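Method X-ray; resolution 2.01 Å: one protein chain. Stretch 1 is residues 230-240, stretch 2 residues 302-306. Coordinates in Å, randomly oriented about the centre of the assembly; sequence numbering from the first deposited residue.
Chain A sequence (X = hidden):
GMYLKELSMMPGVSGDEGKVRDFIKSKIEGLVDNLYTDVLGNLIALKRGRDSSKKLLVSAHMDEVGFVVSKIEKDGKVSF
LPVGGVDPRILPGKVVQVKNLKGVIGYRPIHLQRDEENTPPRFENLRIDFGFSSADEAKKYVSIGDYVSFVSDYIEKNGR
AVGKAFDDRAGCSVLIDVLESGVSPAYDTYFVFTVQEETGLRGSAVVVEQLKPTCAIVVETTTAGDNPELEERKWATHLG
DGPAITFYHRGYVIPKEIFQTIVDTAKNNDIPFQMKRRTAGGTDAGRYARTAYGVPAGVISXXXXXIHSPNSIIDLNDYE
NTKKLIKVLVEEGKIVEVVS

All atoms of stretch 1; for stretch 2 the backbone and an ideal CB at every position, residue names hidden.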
# COMPACT_ATOMS: atom_id res chain seq x y z
N LEU A 230 24.06 7.38 1.31
CA LEU A 230 23.82 8.80 1.05
C LEU A 230 22.47 9.28 1.60
O LEU A 230 21.89 10.25 1.09
CB LEU A 230 23.91 9.09 -0.46
CG LEU A 230 25.22 8.80 -1.22
CD1 LEU A 230 24.97 8.85 -2.71
CD2 LEU A 230 26.34 9.75 -0.83
N GLU A 231 21.99 8.61 2.65
CA GLU A 231 20.69 8.91 3.26
C GLU A 231 20.61 10.30 3.91
O GLU A 231 21.60 10.81 4.44
CB GLU A 231 20.34 7.84 4.30
CG GLU A 231 18.95 8.02 4.93
CD GLU A 231 18.70 7.11 6.12
OE1 GLU A 231 19.65 6.47 6.62
OE2 GLU A 231 17.53 7.05 6.57
N GLU A 232 19.41 10.89 3.86
CA GLU A 232 19.16 12.19 4.45
C GLU A 232 18.34 12.04 5.73
O GLU A 232 17.14 11.74 5.68
CB GLU A 232 18.48 13.12 3.45
CG GLU A 232 18.19 14.49 4.03
CD GLU A 232 19.42 15.18 4.63
OE1 GLU A 232 20.47 15.28 3.94
OE2 GLU A 232 19.32 15.63 5.79
N ARG A 233 18.99 12.25 6.88
CA ARG A 233 18.35 12.11 8.19
C ARG A 233 17.78 13.42 8.76
O ARG A 233 17.16 13.41 9.83
CB ARG A 233 19.30 11.47 9.21
CG ARG A 233 19.73 10.04 8.89
CD ARG A 233 20.72 9.55 9.92
NE ARG A 233 21.26 8.23 9.58
CZ ARG A 233 22.16 7.56 10.29
NH1 ARG A 233 22.65 8.07 11.42
NH2 ARG A 233 22.58 6.37 9.89
N LYS A 234 18.00 14.53 8.06
CA LYS A 234 17.50 15.82 8.55
C LYS A 234 16.46 16.47 7.61
O LYS A 234 15.42 16.96 8.08
CB LYS A 234 18.66 16.77 8.87
CG LYS A 234 18.23 18.08 9.53
CD LYS A 234 19.42 18.86 10.04
CE LYS A 234 18.98 20.11 10.80
NZ LYS A 234 20.15 20.85 11.34
N TRP A 235 16.73 16.46 6.30
CA TRP A 235 15.80 17.04 5.31
C TRP A 235 14.97 15.94 4.61
O TRP A 235 15.10 15.69 3.42
CB TRP A 235 16.55 17.92 4.29
CG TRP A 235 17.60 18.79 4.93
CD1 TRP A 235 18.96 18.65 4.81
CD2 TRP A 235 17.39 19.88 5.83
NE1 TRP A 235 19.61 19.60 5.57
CE2 TRP A 235 18.67 20.37 6.21
CE3 TRP A 235 16.25 20.51 6.36
CZ2 TRP A 235 18.84 21.46 7.08
CZ3 TRP A 235 16.42 21.60 7.23
CH2 TRP A 235 17.71 22.06 7.58
N ALA A 236 14.11 15.29 5.38
CA ALA A 236 13.28 14.21 4.87
C ALA A 236 11.96 14.20 5.61
O ALA A 236 11.77 14.99 6.53
CB ALA A 236 14.00 12.87 5.05
N THR A 237 11.05 13.32 5.19
CA THR A 237 9.76 13.15 5.83
C THR A 237 10.07 12.28 7.05
O THR A 237 10.63 11.18 6.91
CB THR A 237 8.76 12.42 4.90
OG1 THR A 237 8.77 13.05 3.62
CG2 THR A 237 7.36 12.49 5.47
N HIS A 238 9.74 12.75 8.24
CA HIS A 238 10.14 11.99 9.43
C HIS A 238 9.10 11.24 10.21
O HIS A 238 7.97 11.68 10.35
CB HIS A 238 10.90 12.90 10.38
CG HIS A 238 12.09 13.54 9.75
ND1 HIS A 238 13.14 12.81 9.21
CD2 HIS A 238 12.41 14.84 9.58
CE1 HIS A 238 14.04 13.63 8.72
NE2 HIS A 238 13.63 14.87 8.94
N LEU A 239 9.53 10.10 10.75
CA LEU A 239 8.70 9.30 11.66
C LEU A 239 8.42 10.18 12.87
O LEU A 239 9.33 10.81 13.40
CB LEU A 239 9.43 8.04 12.11
CG LEU A 239 9.73 6.90 11.12
CD1 LEU A 239 10.49 5.82 11.82
CD2 LEU A 239 8.47 6.32 10.57
N GLY A 240 7.16 10.24 13.28
CA GLY A 240 6.80 11.02 14.46
C GLY A 240 6.28 12.42 14.20
O GLY A 240 5.60 12.98 15.05
N UNK A 302 1.64 8.35 5.17
CA UNK A 302 2.19 7.94 6.45
C UNK A 302 3.71 7.79 6.20
O UNK A 302 4.13 7.12 5.25
CB UNK A 302 1.55 6.65 6.97
N UNK A 303 4.55 8.45 7.02
CA UNK A 303 6.00 8.29 6.85
C UNK A 303 6.44 6.86 7.22
O UNK A 303 5.84 6.24 8.08
CB UNK A 303 6.75 9.31 7.71
N UNK A 304 7.47 6.36 6.54
CA UNK A 304 8.06 5.07 6.85
C UNK A 304 9.56 5.26 6.65
O UNK A 304 9.96 6.16 5.93
CB UNK A 304 7.49 3.95 5.98
N UNK A 305 10.38 4.43 7.29
CA UNK A 305 11.82 4.50 7.10
C UNK A 305 12.35 3.08 6.91
O UNK A 305 12.04 2.21 7.72
CB UNK A 305 12.50 5.19 8.28
N UNK A 306 13.17 2.84 5.90
CA UNK A 306 13.73 1.49 5.73
C UNK A 306 14.63 1.09 6.88
O UNK A 306 15.28 1.94 7.50
CB UNK A 306 14.51 1.40 4.42

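Position 302 lies in a strand that begins earlier in the chain, and its CA-to-CB bond points away from stretch 1, with nothing of that stretch within 5.5 Å of the ideal CB. Phi/psi of -83/127° suit almost any residue, so the visible atoms hardly restrict the choice. The deposited residue is Thr 302, in the m rotamer; its OG1 is hydrogen-bonded elsewhere in the structure.

At position 303 the CA-to-CB bond points toward stretch 1. The ideal CB lies 3.8 Å from His 238 O, 3.9 Å from Thr 237 CG2 and 4.2 Å from Leu 239 N, which leaves little room for a bulky group running straight on from CB. A methyl, a small branched side chain or a compact ring would suit, and a phi of -67° is one that proline can adopt. The residue is Pro 303. Its CG sits 3.6 Å from His 238 O and 4.1 Å from the CG2 of Thr 237, while its CB is 4.4 Å from Leu 239 CD2.

Position 304 turns its CA-to-CB bond away again, as alternation along an extended strand predicts. The nearest atom of stretch 1 to the ideal CB is Leu 239 CD2, at 5.3 Å, so this stretch sets no clear limit on size. The residue is Ala 304, whose contact is made through the backbone: its CA lies 3.9 Å from the CD2 of Leu 239.

At position 305 the bond points toward stretch 1 once more, and the ideal CB is 4.1 Å from Leu 239 CD1. Aliphatic carbon would suit the first part of a side chain. Farther out stands the carboxylate of Glu 231, inviting lysine or arginine, although the guanidinium of Arg 233 nearby adds positive charge. The residue is Arg 305, extended with chi1 to chi3 all t. Glu 231 OE2 lies at the edge of its guanidinium, near the plane, and the salt bridge is multiply hydrogen-bonded: NE donates to OE2 of Glu 231 at 2.9 Å (157°), and NH2 donates to Glu 231 OE1 at 3.2 Å and to Glu 231 OE2 at 3.1 Å. Arg 305 NH2 also comes within 3.5 Å of Arg 233 NE, a like-charge approach beside the shared carboxylate, since Arg 233 NE makes a long 3.8 Å salt bridge to Glu 231 OE1.

Position 306 points sideways, with no stretch 1 atom within 5.5 Å of its ideal CB, so many side chains would fit. Tyr 306 leads its ring away and makes no contact.

Stretch 2 (302-306) TPARY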
# COMPACT_ATOMS: atom_id res chain seq x y z
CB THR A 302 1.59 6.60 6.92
OG1 THR A 302 0.18 6.76 7.06
CG2 THR A 302 2.16 6.17 8.30
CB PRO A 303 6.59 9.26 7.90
CG PRO A 303 5.48 10.19 8.25
CD PRO A 303 4.21 9.38 8.10
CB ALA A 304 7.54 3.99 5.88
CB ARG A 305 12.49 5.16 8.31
CG ARG A 305 14.01 5.24 8.22
CD ARG A 305 14.61 6.27 9.18
NE ARG A 305 16.06 6.42 8.94
CZ ARG A 305 17.03 6.18 9.83
NH1 ARG A 305 16.76 5.84 11.09
NH2 ARG A 305 18.29 6.35 9.46
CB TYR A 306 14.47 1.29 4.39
CG TYR A 306 13.55 1.24 3.17
CD1 TYR A 306 12.58 0.23 3.03
CD2 TYR A 306 13.66 2.19 2.15
CE1 TYR A 306 11.73 0.18 1.90
CE2 TYR A 306 12.82 2.15 1.02
CZ TYR A 306 11.86 1.15 0.90
OH TYR A 306 11.04 1.12 -0.22
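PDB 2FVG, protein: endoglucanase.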